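3-keto-5-aminohexanoate cleavage enzyme (Ralstonia eutropha, PDB 3C6C) probably cleaves beta-keto acids such as 3-keto-5-aminohexanoate, with a divalent metal ion bound in a TIM beta/alpha-barrel. Local coordinates at residues I25-V30 with A62-I67; P41-T46 with H68-K73; T46-A51 with V88-S93; A51-E56 with A280-L285. All coordinates share one frame; numbering follows the deposited sequence. Where two conformers were deposited one is given.

In the fold
All four contacts involve the first beta-alpha-beta unit of a TIM barrel: strand 23-29, helix 47-60 and strand 64-70. Contact 1 pairs the two strands, and contact 2 joins the loop leading into the helix to the end of the second strand. Contacts 3 and 4 share Ala51 and tie helix 47-60 to helix 81-92 and helix 282-295. The first halves run from 25-30 to 51-56; then come 62-67, 68-73, 88-93 and, far later, 280-285, which sets late chain beside early chain, as expected where a barrel closes. Centres of contacts 1 and 4 lie about 10 Å apart, those of 1 and 2 about 17 Å. Contacts 1 and 2 each supply a histidine to the nickel.

Contact 1: I25-V30 with A62-I67; sequences ILTCAV and ASVAHI. With NI (nickel (II) ion), chain B.
With CG anti to the backbone N (chi1 177°), His66 lifts its ring from strand 64-67 alongside Ala29, whose CB sits at the ring edge, near its plane, 4.0 Å from His66 CD2. Thr27 turns CG2 anti to its own N (chi1 to OG1 -59°), and this methyl leans on the root of the imidazole, Thr27 CG2 to His66 CB 3.7 Å. Its hydroxyl goes the other way, with Thr27 OG1 3.4 Å from Val64 CB. Further back, Ile25 CG2 meets Val64 CG2.

The strands run parallel at 29°. Cys28 stands at the centre of the ladder: its N donates to Val64 O at 2.8 Å, and its O takes the N-H of His66. Val30 N then bonds to His66 O, so both backbone polar atoms of the histidine are used. At the other end, Leu26 O accepts two N-H groups, from Ser63 N at 2.7 Å and Val64 N at 3.1 Å, while Leu26 N reaches Ser63 OG at 3.0 Å; that hydroxyl also bonds to Ala301 O. The strand bonds fix the His66 backbone; chi1 carries the ring to the nickel ion, NE2 2.3 Å off, with ND1 weakly bonded to Asn101 OD1. His68, Glu269 and three waters complete the shell. Adjacent parallel strands with a metal ligand near their carboxyl ends fit the TIM barrel, whose active site lies there.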
loop_
_atom_site.group_PDB
_atom_site.type_symbol
_atom_site.label_atom_id
_atom_site.label_comp_id
_atom_site.label_asym_id
_atom_site.label_seq_id
_atom_site.Cartn_x
_atom_site.Cartn_y
_atom_site.Cartn_z
ATOM N N ILE A 25 -10.300 -17.405 -14.427
ATOM C CA ILE A 25 -11.693 -17.888 -14.330
ATOM C C ILE A 25 -12.601 -16.680 -14.471
ATOM O O ILE A 25 -12.450 -15.684 -13.770
ATOM C CB ILE A 25 -12.002 -18.642 -13.011
ATOM C CG1 ILE A 25 -11.056 -19.837 -12.869
ATOM C CG2 ILE A 25 -13.478 -19.068 -12.979
ATOM C CD1 ILE A 25 -11.113 -20.582 -11.512
ATOM N N LEU A 26 -13.531 -16.796 -15.409
ATOM C CA LEU A 26 -14.544 -15.744 -15.637
ATOM C C LEU A 26 -15.922 -16.312 -15.387
ATOM O O LEU A 26 -16.364 -17.310 -16.015
ATOM C CB LEU A 26 -14.449 -15.192 -17.055
ATOM C CG LEU A 26 -15.333 -13.966 -17.510
ATOM C CD1 LEU A 26 -14.796 -13.390 -18.835
ATOM C CD2 LEU A 26 -16.837 -14.291 -17.652
ATOM N N THR A 27 -16.570 -15.657 -14.430
ATOM C CA THR A 27 -17.966 -15.913 -14.062
ATOM C C THR A 27 -18.862 -14.838 -14.668
ATOM O O THR A 27 -18.573 -13.638 -14.614
ATOM C CB THR A 27 -18.166 -15.945 -12.545
ATOM O OG1 THR A 27 -17.356 -16.961 -11.998
ATOM C CG2 THR A 27 -19.659 -16.205 -12.158
ATOM N N CYS A 28 -19.929 -15.301 -15.290
ATOM C CA CYS A 28 -20.995 -14.414 -15.756
ATOM C C CYS A 28 -22.229 -14.538 -14.898
ATOM O O CYS A 28 -22.830 -15.617 -14.805
ATOM C CB CYS A 28 -21.351 -14.659 -17.202
ATOM S SG CYS A 28 -22.423 -13.395 -17.920
ATOM N N ALA A 29 -22.519 -13.429 -14.225
ATOM C CA ALA A 29 -23.674 -13.262 -13.338
ATOM C C ALA A 29 -24.807 -12.747 -14.204
ATOM O O ALA A 29 -24.883 -11.576 -14.515
ATOM C CB ALA A 29 -23.360 -12.281 -12.190
ATOM N N VAL A 30 -25.672 -13.670 -14.624
ATOM C CA VAL A 30 -26.533 -13.435 -15.787
ATOM C C VAL A 30 -27.777 -12.556 -15.550
ATOM O O VAL A 30 -28.302 -11.967 -16.509
ATOM C CB VAL A 30 -26.948 -14.745 -16.505
ATOM C CG1 VAL A 30 -25.712 -15.421 -17.139
ATOM C CG2 VAL A 30 -27.697 -15.675 -15.554
ATOM N N ALA A 62 -17.262 -17.847 -21.125
ATOM C CA ALA A 62 -17.394 -17.863 -19.656
ATOM C C ALA A 62 -17.115 -19.254 -19.080
ATOM O O ALA A 62 -17.498 -20.276 -19.648
ATOM C CB ALA A 62 -18.756 -17.337 -19.199
ATOM N N SER A 63 -16.453 -19.243 -17.932
ATOM C CA SER A 63 -16.061 -20.465 -17.216
ATOM C C SER A 63 -17.202 -20.982 -16.331
ATOM O O SER A 63 -17.384 -22.186 -16.159
ATOM C CB SER A 63 -14.843 -20.222 -16.311
ATOM O OG SER A 63 -13.882 -19.347 -16.899
ATOM N N VAL A 64 -17.899 -20.020 -15.746
ATOM C CA VAL A 64 -18.914 -20.221 -14.723
ATOM C C VAL A 64 -20.096 -19.275 -14.971
ATOM O O VAL A 64 -19.899 -18.124 -15.408
ATOM C CB VAL A 64 -18.331 -19.950 -13.271
ATOM C CG1 VAL A 64 -19.352 -20.320 -12.178
ATOM C CG2 VAL A 64 -16.983 -20.704 -13.029
ATOM N N ALA A 65 -21.297 -19.760 -14.672
ATOM C CA ALA A 65 -22.536 -18.952 -14.663
ATOM C C ALA A 65 -23.071 -18.836 -13.239
ATOM O O ALA A 65 -23.332 -19.857 -12.587
ATOM C CB ALA A 65 -23.622 -19.558 -15.580
ATOM N N HIS A 66 -23.217 -17.600 -12.796
ATOM C CA HIS A 66 -23.846 -17.282 -11.507
ATOM C C HIS A 66 -25.311 -16.933 -11.741
ATOM O O HIS A 66 -25.661 -16.021 -12.487
ATOM C CB HIS A 66 -23.093 -16.172 -10.774
ATOM C CG HIS A 66 -23.728 -15.757 -9.484
ATOM N ND1 HIS A 66 -23.679 -16.524 -8.336
ATOM C CD2 HIS A 66 -24.493 -14.680 -9.181
ATOM C CE1 HIS A 66 -24.327 -15.895 -7.364
ATOM N NE2 HIS A 66 -24.827 -14.772 -7.854
ATOM N N ILE A 67 -26.162 -17.719 -11.091
ATOM C CA ILE A 67 -27.594 -17.786 -11.367
ATOM C C ILE A 67 -28.477 -17.398 -10.173
ATOM O O ILE A 67 -28.292 -17.865 -9.038
ATOM C CB ILE A 67 -27.953 -19.246 -11.787
ATOM C CG1 ILE A 67 -27.302 -19.600 -13.122
ATOM C CG2 ILE A 67 -29.477 -19.485 -11.798
ATOM C CD1 ILE A 67 -27.160 -21.127 -13.296
HETATM NI NI NI B . -25.698 -12.935 -6.868
HETATM O O HOH W 1 -26.419 -11.239 -5.687
HETATM O O HOH W 2 -25.635 -13.913 -5.010
HETATM O O HOH W 3 -23.582 -12.215 -6.005
#

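Contact 2: P41-T46 with H68-K73; sequences PSMPIT and HVRDPK. With NI (nickel (II) ion), chain B; EDO (1,2-ethanediol), chain F.
At the carboxyl end of barrel strand 64-70, two residues past the metal ligand His68, Arg70 reaches across the 43-46 loop that leads into helix 47-60. His68 NE2 binds the nickel ion at 2.3 Å, so this contact begins close to the metal site. The Arg70 chain is stretched from CG to NE, and its CD rests on Ile45 CD1 at 3.5 Å and, on the same side, Pro44 O at 3.6 Å. Both torsions of Ile45 are near -60° (chi1 -60°, chi2 -55°), folding the delta methyl onto the arginine while CG2 faces Pro72 O at 3.9 Å. Met43, a selenomethionine here, crosses Arg70 at about a right angle, with Met43 CE 3.8 Å from Arg70 NH2. No direct hydrogen bond spans the two segments; water 4 bridges them, donating to Ile45 O at 2.7 Å and accepting from Arg70 N at 3.1 Å. The guanidinium instead bonds to main-chain carbonyls, NH1 to Gly75 O and Ala34 O, NH2 to Thr31 O. A methyl and a carbonyl oxygen thus pack against the arginine's stem while backbone oxygens take N-H groups of NH1 and NH2, which would tie the strand end to the loops around it.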
loop_
_atom_site.group_PDB
_atom_site.type_symbol
_atom_site.label_atom_id
_atom_site.label_comp_id
_atom_site.label_asym_id
_atom_site.label_seq_id
_atom_site.Cartn_x
_atom_site.Cartn_y
_atom_site.Cartn_z
ATOM N N PRO A 41 -34.212 -4.478 -23.191
ATOM C CA PRO A 41 -35.158 -5.238 -24.010
ATOM C C PRO A 41 -34.969 -6.741 -24.021
ATOM O O PRO A 41 -35.742 -7.457 -24.649
ATOM C CB PRO A 41 -34.916 -4.676 -25.410
ATOM C CG PRO A 41 -33.496 -4.243 -25.380
ATOM C CD PRO A 41 -33.237 -3.736 -24.014
ATOM N N SER A 42 -33.925 -7.203 -23.347
ATOM C CA SER A 42 -33.592 -8.635 -23.319
ATOM C C SER A 42 -33.178 -9.116 -21.942
ATOM O O SER A 42 -32.483 -10.109 -21.804
ATOM C CB SER A 42 -32.494 -8.998 -24.344
ATOM O OG SER A 42 -31.292 -8.290 -24.104
HETATM N N MSE A 43 -33.647 -8.435 -20.913
HETATM C CA MSE A 43 -33.330 -8.836 -19.538
HETATM C C MSE A 43 -33.799 -10.287 -19.308
HETATM O O MSE A 43 -34.952 -10.581 -19.612
HETATM C CB MSE A 43 -34.000 -7.920 -18.526
HETATM C CG MSE A 43 -33.420 -8.048 -17.154
HETATM SE SE MSE A 43 -31.582 -7.386 -17.076
HETATM C CE MSE A 43 -31.121 -8.099 -15.447
ATOM N N PRO A 44 -32.919 -11.193 -18.789
ATOM C CA PRO A 44 -33.394 -12.576 -18.538
ATOM C C PRO A 44 -34.307 -12.680 -17.325
ATOM O O PRO A 44 -33.882 -12.442 -16.179
ATOM C CB PRO A 44 -32.096 -13.369 -18.303
ATOM C CG PRO A 44 -30.982 -12.501 -18.839
ATOM C CD PRO A 44 -31.444 -11.092 -18.642
ATOM N N ILE A 45 -35.561 -13.037 -17.587
ATOM C CA ILE A 45 -36.573 -13.086 -16.523
ATOM C C ILE A 45 -37.067 -14.495 -16.215
ATOM O O ILE A 45 -37.098 -14.915 -15.062
ATOM C CB ILE A 45 -37.796 -12.213 -16.861
ATOM C CG1 ILE A 45 -37.394 -10.728 -17.050
ATOM C CG2 ILE A 45 -38.898 -12.347 -15.769
ATOM C CD1 ILE A 45 -36.659 -10.124 -15.930
ATOM N N THR A 46 -37.514 -15.174 -17.260
ATOM C CA THR A 46 -38.028 -16.573 -17.134
ATOM C C THR A 46 -36.874 -17.558 -16.996
ATOM O O THR A 46 -35.737 -17.231 -17.378
ATOM C CB THR A 46 -38.849 -17.006 -18.357
ATOM O OG1 THR A 46 -37.999 -17.085 -19.518
ATOM C CG2 THR A 46 -40.036 -16.046 -18.605
ATOM N N HIS A 68 -29.365 -16.471 -10.474
ATOM C CA HIS A 68 -30.544 -16.147 -9.663
ATOM C C HIS A 68 -31.751 -16.507 -10.505
ATOM O O HIS A 68 -31.666 -16.685 -11.716
ATOM C CB HIS A 68 -30.676 -14.646 -9.383
ATOM C CG HIS A 68 -29.695 -14.097 -8.396
ATOM N ND1 HIS A 68 -30.082 -13.529 -7.202
ATOM C CD2 HIS A 68 -28.352 -13.973 -8.457
ATOM C CE1 HIS A 68 -29.011 -13.117 -6.551
ATOM N NE2 HIS A 68 -27.946 -13.378 -7.289
ATOM N N VAL A 69 -32.888 -16.576 -9.843
ATOM C CA VAL A 69 -34.182 -16.695 -10.526
ATOM C C VAL A 69 -35.051 -15.507 -10.160
ATOM O O VAL A 69 -34.820 -14.836 -9.149
ATOM C CB VAL A 69 -34.926 -18.039 -10.199
ATOM C CG1 VAL A 69 -34.123 -19.201 -10.777
ATOM C CG2 VAL A 69 -35.204 -18.200 -8.704
ATOM N N ARG A 70 -35.995 -15.215 -11.050
ATOM C CA ARG A 70 -36.915 -14.102 -10.898
ATOM C C ARG A 70 -38.352 -14.593 -10.996
ATOM O O ARG A 70 -38.646 -15.623 -11.622
ATOM C CB ARG A 70 -36.647 -13.047 -11.989
ATOM C CG ARG A 70 -35.357 -12.261 -11.810
ATOM C CD ARG A 70 -35.125 -11.268 -12.970
ATOM N NE ARG A 70 -33.880 -10.533 -12.765
ATOM C CZ ARG A 70 -33.774 -9.372 -12.127
ATOM N NH1 ARG A 70 -34.852 -8.786 -11.596
ATOM N NH2 ARG A 70 -32.586 -8.798 -11.988
ATOM N N ASP A 71 -39.254 -13.864 -10.367
ATOM C CA ASP A 71 -40.680 -14.179 -10.535
ATOM C C ASP A 71 -41.025 -14.038 -12.009
ATOM O O ASP A 71 -40.921 -12.936 -12.537
ATOM C CB ASP A 71 -41.546 -13.226 -9.714
ATOM C CG ASP A 71 -43.041 -13.497 -9.888
ATOM O OD1 ASP A 71 -43.519 -13.726 -11.023
ATOM O OD2 ASP A 71 -43.724 -13.490 -8.859
ATOM N N PRO A 72 -41.432 -15.150 -12.662
ATOM C CA PRO A 72 -41.421 -15.251 -14.120
ATOM C C PRO A 72 -42.406 -14.306 -14.691
ATOM O O PRO A 72 -42.377 -14.029 -15.881
ATOM C CB PRO A 72 -41.859 -16.686 -14.414
ATOM C CG PRO A 72 -41.688 -17.437 -13.152
ATOM C CD PRO A 72 -41.752 -16.438 -12.021
ATOM N N LYS A 73 -43.254 -13.823 -13.804
ATOM C CA LYS A 73 -44.260 -12.845 -14.161
ATOM C C LYS A 73 -43.581 -11.516 -14.169
ATOM O O LYS A 73 -43.266 -10.948 -15.235
ATOM C CB LYS A 73 -45.390 -12.756 -13.121
ATOM C CG LYS A 73 -46.504 -13.792 -13.261
ATOM C CD LYS A 73 -47.469 -13.704 -12.072
ATOM C CE LYS A 73 -48.461 -14.875 -12.062
ATOM N NZ LYS A 73 -49.464 -14.806 -10.942
HETATM NI NI NI B . -25.698 -12.935 -6.868
HETATM C C1 EDO F . -29.784 -4.681 -25.723
HETATM O O1 EDO F . -30.017 -3.838 -26.869
HETATM C C2 EDO F . -29.442 -6.092 -26.166
HETATM O O2 EDO F . -30.638 -6.882 -26.195
HETATM O O HOH W 4 -36.988 -17.017 -13.310
HETATM O O HOH W 1 -26.419 -11.239 -5.687
HETATM O O HOH W 2 -25.635 -13.913 -5.010
HETATM O O HOH W 3 -23.582 -12.215 -6.005
#

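Contact 3: T46-A51 with V88-S93; sequences TPAQIA and VDRVRS
Arg90 lays one face of its guanidinium over Ala48, whose CB stands 3.6 Å above the plane of the Arg90 group and over its centre. The approach is a methyl against a flat cation, with no polar bond between these two segments. Arg90 CG lies anti to the carbonyl carbon (chi1 -68°) and the chain stays extended as far as NE, so the whole stem runs across helix 47-51 before the head arrives: Arg90 CD is 3.5 Å from Ala48 CA, and lower down Arg90 CB touches Ala51 CB at 3.4 Å. Ala51 points toward helix 88-92 and serves as the small residue that lets the backbones approach. The same methyl, Ala51 CB, also meets Val91 CG2 at 3.7 Å, a branch held anti to the valine's carbonyl carbon. The two helix segments pass with axes 8.8 Å apart at -41°, both lying on the outside of the barrel sheet.

The start of helix 47-51 is fastened by a capping box: Gln49 N donates to Thr46 OG1 at 3.1 Å, and Thr46 N returns a bond to Gln49 OE1 at 3.0 Å, from above the amide's carbonyl plane. Across the contact, the end of helix 88-92 is tied by Ser93 OG giving its proton to Asp89 O. The charge of Arg90 is answered within its own helix, where NE forms a salt bridge to Glu86. That bond uses NE, while a face of the same group packs on the Ala48 methyl, and between these two segments the contact is van der Waals only.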
loop_
_atom_site.group_PDB
_atom_site.type_symbol
_atom_site.label_atom_id
_atom_site.label_comp_id
_atom_site.label_asym_id
_atom_site.label_seq_id
_atom_site.Cartn_x
_atom_site.Cartn_y
_atom_site.Cartn_z
ATOM N N THR A 46 -37.514 -15.174 -17.260
ATOM C CA THR A 46 -38.028 -16.573 -17.134
ATOM C C THR A 46 -36.874 -17.558 -16.996
ATOM O O THR A 46 -35.737 -17.231 -17.378
ATOM C CB THR A 46 -38.849 -17.006 -18.357
ATOM O OG1 THR A 46 -37.999 -17.085 -19.518
ATOM C CG2 THR A 46 -40.036 -16.046 -18.605
ATOM N N PRO A 47 -37.135 -18.765 -16.457
ATOM C CA PRO A 47 -36.040 -19.714 -16.395
ATOM C C PRO A 47 -35.402 -20.035 -17.763
ATOM O O PRO A 47 -34.197 -20.273 -17.856
ATOM C CB PRO A 47 -36.709 -20.946 -15.758
ATOM C CG PRO A 47 -37.717 -20.330 -14.823
ATOM C CD PRO A 47 -38.280 -19.193 -15.626
ATOM N N ALA A 48 -36.211 -20.011 -18.819
ATOM C CA ALA A 48 -35.731 -20.311 -20.156
ATOM C C ALA A 48 -34.771 -19.197 -20.595
ATOM O O ALA A 48 -33.724 -19.464 -21.179
ATOM C CB ALA A 48 -36.899 -20.461 -21.172
ATOM N N GLN A 49 -35.138 -17.957 -20.303
ATOM C CA GLN A 49 -34.308 -16.793 -20.688
ATOM C C GLN A 49 -32.996 -16.803 -19.907
ATOM O O GLN A 49 -31.906 -16.464 -20.417
ATOM C CB GLN A 49 -35.046 -15.477 -20.458
ATOM C CG GLN A 49 -36.163 -15.237 -21.463
ATOM C CD GLN A 49 -37.153 -14.208 -21.017
ATOM O OE1 GLN A 49 -37.176 -13.810 -19.856
ATOM N NE2 GLN A 49 -38.026 -13.795 -21.935
ATOM N N ILE A 50 -33.109 -17.209 -18.660
ATOM C CA ILE A 50 -31.940 -17.231 -17.748
ATOM C C ILE A 50 -30.967 -18.331 -18.173
ATOM O O ILE A 50 -29.778 -18.115 -18.244
ATOM C CB ILE A 50 -32.382 -17.380 -16.266
ATOM C CG1 ILE A 50 -33.123 -16.116 -15.827
ATOM C CG2 ILE A 50 -31.200 -17.648 -15.351
ATOM C CD1 ILE A 50 -33.842 -16.188 -14.504
ATOM N N ALA A 51 -31.505 -19.498 -18.510
ATOM C CA ALA A 51 -30.700 -20.597 -19.052
ATOM C C ALA A 51 -30.070 -20.162 -20.364
ATOM O O ALA A 51 -28.890 -20.401 -20.608
ATOM C CB ALA A 51 -31.541 -21.915 -19.243
ATOM N N VAL A 88 -31.452 -25.069 -14.185
ATOM C CA VAL A 88 -30.318 -26.006 -14.181
ATOM C C VAL A 88 -30.572 -27.149 -15.167
ATOM O O VAL A 88 -29.673 -27.596 -15.885
ATOM C CB VAL A 88 -30.024 -26.534 -12.756
ATOM C CG1 VAL A 88 -29.143 -27.764 -12.791
ATOM C CG2 VAL A 88 -29.384 -25.414 -11.904
ATOM N N ASP A 89 -31.837 -27.577 -15.214
ATOM C CA ASP A 89 -32.245 -28.643 -16.141
ATOM C C ASP A 89 -32.054 -28.188 -17.592
ATOM O O ASP A 89 -31.568 -28.941 -18.433
ATOM C CB ASP A 89 -33.683 -29.112 -15.903
ATOM C CG ASP A 89 -33.837 -29.937 -14.621
ATOM O OD1 ASP A 89 -32.804 -30.323 -14.015
ATOM O OD2 ASP A 89 -35.007 -30.197 -14.225
ATOM N N ARG A 90 -32.430 -26.946 -17.857
ATOM C CA ARG A 90 -32.257 -26.345 -19.192
ATOM C C ARG A 90 -30.793 -26.209 -19.598
ATOM O O ARG A 90 -30.424 -26.544 -20.713
ATOM C CB ARG A 90 -32.980 -24.992 -19.349
ATOM C CG ARG A 90 -34.501 -25.099 -19.337
ATOM C CD ARG A 90 -35.123 -23.756 -19.559
ATOM N NE ARG A 90 -36.566 -23.825 -19.505
ATOM C CZ ARG A 90 -37.325 -24.085 -20.571
ATOM N NH1 ARG A 90 -36.760 -24.297 -21.744
ATOM N NH2 ARG A 90 -38.634 -24.121 -20.471
ATOM N N VAL A 91 -29.960 -25.711 -18.703
ATOM C CA VAL A 91 -28.546 -25.464 -19.061
ATOM C C VAL A 91 -27.877 -26.819 -19.300
ATOM O O VAL A 91 -27.160 -27.037 -20.271
ATOM C CB VAL A 91 -27.779 -24.653 -17.989
ATOM C CG1 VAL A 91 -26.269 -24.580 -18.363
ATOM C CG2 VAL A 91 -28.402 -23.255 -17.814
ATOM N N ARG A 92 -28.174 -27.743 -18.415
ATOM C CA ARG A 92 -27.546 -29.069 -18.445
ATOM C C ARG A 92 -27.941 -29.878 -19.674
ATOM O O ARG A 92 -27.228 -30.808 -20.043
ATOM C CB ARG A 92 -27.836 -29.884 -17.173
ATOM C CG ARG A 92 -26.995 -29.430 -16.010
ATOM C CD ARG A 92 -27.409 -30.060 -14.698
ATOM N NE ARG A 92 -26.516 -29.685 -13.613
ATOM C CZ ARG A 92 -26.838 -29.773 -12.325
ATOM N NH1 ARG A 92 -28.038 -30.195 -11.977
ATOM N NH2 ARG A 92 -25.976 -29.426 -11.392
ATOM N N SER A 93 -29.057 -29.518 -20.284
ATOM C CA SER A 93 -29.575 -30.248 -21.446
ATOM C C SER A 93 -29.394 -29.436 -22.725
ATOM O O SER A 93 -29.908 -29.770 -23.786
ATOM C CB SER A 93 -31.021 -30.677 -21.237
ATOM O OG SER A 93 -31.903 -29.595 -21.122
#

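Contact 4: A51-E56 with A280-L285; sequences ADACVE and ATNGQL
Glu56 reaches from helix 51-56 to the first turn of helix 282-285. CB sends CG away anti to the backbone N (chi1 175°), and the chain continues extended toward the other helix. Glu56 CG comes to rest 3.9 Å from Gly283 CA, packing directly on the backbone where the glycine has no side chain. Glu56 CD is next, 3.7 Å from Gly283 N. At the tip, OE2 does the bonding: Gly283 N donates to Glu56 OE2 at 2.9 Å, fairly straight at 159°, and meets the oxygen on its anti side, 23° out of the carboxylate plane.

These two helices pack side by side on the outside of the TIM barrel, one from the beginning of the chain and one from near its end. The second begins with a capping box, Gln284 N bonding to Thr281 OG1 and Thr281 N to Gln284 OE1, so the carboxylate of Glu56 adds an acceptor to an already capped helix start. The helix start, with its N-H groups directed outward, would probably favour the negative charge of the carboxylate. Thr281 CB also touches the same oxygen, 3.5 Å from Glu56 OE2.

Asn282 N is close to OE2 but poorly angled, and water 5 fills the role: it donates to Glu56 OE2 at 2.8 Å and accepts from Asn282 N at 3.0 Å and from Asn282 ND2 at 3.0 Å. Asn282 ND2 also bonds to Val30 O, while OD1 takes the N-H of Leu268. Ala53 CB lies against Asn282 ND2 at 3.8 Å.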
loop_
_atom_site.group_PDB
_atom_site.type_symbol
_atom_site.label_atom_id
_atom_site.label_comp_id
_atom_site.label_asym_id
_atom_site.label_seq_id
_atom_site.Cartn_x
_atom_site.Cartn_y
_atom_site.Cartn_z
ATOM N N ALA A 51 -31.505 -19.498 -18.510
ATOM C CA ALA A 51 -30.700 -20.597 -19.052
ATOM C C ALA A 51 -30.070 -20.162 -20.364
ATOM O O ALA A 51 -28.890 -20.401 -20.608
ATOM C CB ALA A 51 -31.541 -21.915 -19.243
ATOM N N ASP A 52 -30.869 -19.534 -21.219
ATOM C CA ASP A 52 -30.375 -19.086 -22.531
ATOM C C ASP A 52 -29.170 -18.153 -22.328
ATOM O O ASP A 52 -28.184 -18.208 -23.062
ATOM C CB ASP A 52 -31.464 -18.325 -23.333
ATOM C CG ASP A 52 -32.497 -19.260 -23.986
ATOM O OD1 ASP A 52 -32.318 -20.495 -23.954
ATOM O OD2 ASP A 52 -33.504 -18.723 -24.519
ATOM N N ALA A 53 -29.251 -17.331 -21.289
ATOM C CA ALA A 53 -28.208 -16.328 -20.983
ATOM C C ALA A 53 -26.937 -17.036 -20.509
ATOM O O ALA A 53 -25.831 -16.620 -20.820
ATOM C CB ALA A 53 -28.706 -15.307 -19.929
ATOM N N CYS A 54 -27.105 -18.126 -19.759
ATOM C CA CYS A 54 -25.950 -18.930 -19.309
ATOM C C CYS A 54 -25.233 -19.530 -20.495
ATOM O O CYS A 54 -24.010 -19.575 -20.547
ATOM C CB CYS A 54 -26.371 -20.059 -18.336
ATOM S SG CYS A 54 -27.060 -19.487 -16.767
ATOM N N VAL A 55 -26.023 -20.034 -21.439
ATOM C CA VAL A 55 -25.473 -20.674 -22.637
ATOM C C VAL A 55 -24.750 -19.654 -23.518
ATOM O O VAL A 55 -23.671 -19.915 -24.031
ATOM C CB VAL A 55 -26.570 -21.462 -23.419
ATOM C CG1 VAL A 55 -26.034 -21.954 -24.791
ATOM C CG2 VAL A 55 -27.053 -22.662 -22.564
ATOM N N GLU A 56 -25.363 -18.502 -23.669
ATOM C CA GLU A 56 -24.789 -17.366 -24.412
ATOM C C GLU A 56 -23.440 -16.942 -23.810
ATOM O O GLU A 56 -22.437 -16.725 -24.512
ATOM C CB GLU A 56 -25.785 -16.192 -24.369
ATOM C CG GLU A 56 -25.336 -14.874 -24.989
ATOM C CD GLU A 56 -26.363 -13.787 -24.720
ATOM O OE1 GLU A 56 -27.451 -13.809 -25.340
ATOM O OE2 GLU A 56 -26.125 -12.924 -23.882
ATOM N N ALA A 280 -26.377 -3.789 -22.774
ATOM C CA ALA A 280 -25.578 -4.989 -23.103
ATOM C C ALA A 280 -26.374 -6.283 -23.021
ATOM O O ALA A 280 -27.356 -6.411 -22.283
ATOM C CB ALA A 280 -24.362 -5.103 -22.156
ATOM N N THR A 281 -25.903 -7.265 -23.776
ATOM C CA THR A 281 -26.193 -8.662 -23.462
ATOM C C THR A 281 -25.067 -9.244 -22.587
ATOM O O THR A 281 -23.945 -8.740 -22.548
ATOM C CB THR A 281 -26.315 -9.544 -24.736
ATOM O OG1 THR A 281 -25.006 -9.736 -25.311
ATOM C CG2 THR A 281 -27.344 -8.940 -25.794
ATOM N N ASN A 282 -25.366 -10.350 -21.920
ATOM C CA ASN A 282 -24.359 -11.064 -21.132
ATOM C C ASN A 282 -23.203 -11.483 -22.013
ATOM O O ASN A 282 -22.052 -11.293 -21.654
ATOM C CB ASN A 282 -24.938 -12.264 -20.399
ATOM C CG ASN A 282 -25.673 -11.866 -19.138
ATOM O OD1 ASN A 282 -25.059 -11.408 -18.175
ATOM N ND2 ASN A 282 -26.996 -12.050 -19.137
ATOM N N GLY A 283 -23.514 -11.982 -23.204
ATOM C CA GLY A 283 -22.475 -12.390 -24.152
ATOM C C GLY A 283 -21.521 -11.284 -24.514
ATOM O O GLY A 283 -20.305 -11.466 -24.615
ATOM N N GLN A 284 -22.076 -10.101 -24.690
ATOM C CA GLN A 284 -21.242 -8.961 -25.079
ATOM C C GLN A 284 -20.273 -8.594 -23.947
ATOM O O GLN A 284 -19.125 -8.247 -24.158
ATOM C CB GLN A 284 -22.125 -7.768 -25.457
ATOM C CG GLN A 284 -22.772 -7.973 -26.776
ATOM C CD GLN A 284 -23.906 -7.013 -27.057
ATOM O OE1 GLN A 284 -24.337 -6.259 -26.196
ATOM N NE2 GLN A 284 -24.416 -7.073 -28.283
ATOM N N LEU A 285 -20.763 -8.682 -22.735
ATOM C CA LEU A 285 -19.960 -8.349 -21.542
ATOM C C LEU A 285 -18.826 -9.353 -21.378
ATOM O O LEU A 285 -17.690 -8.989 -21.105
ATOM C CB LEU A 285 -20.824 -8.267 -20.282
ATOM C CG LEU A 285 -21.860 -7.138 -20.221
ATOM C CD1 LEU A 285 -22.705 -7.263 -18.931
ATOM C CD2 LEU A 285 -21.201 -5.719 -20.371
HETATM O O HOH W 5 -27.919 -11.963 -22.008
#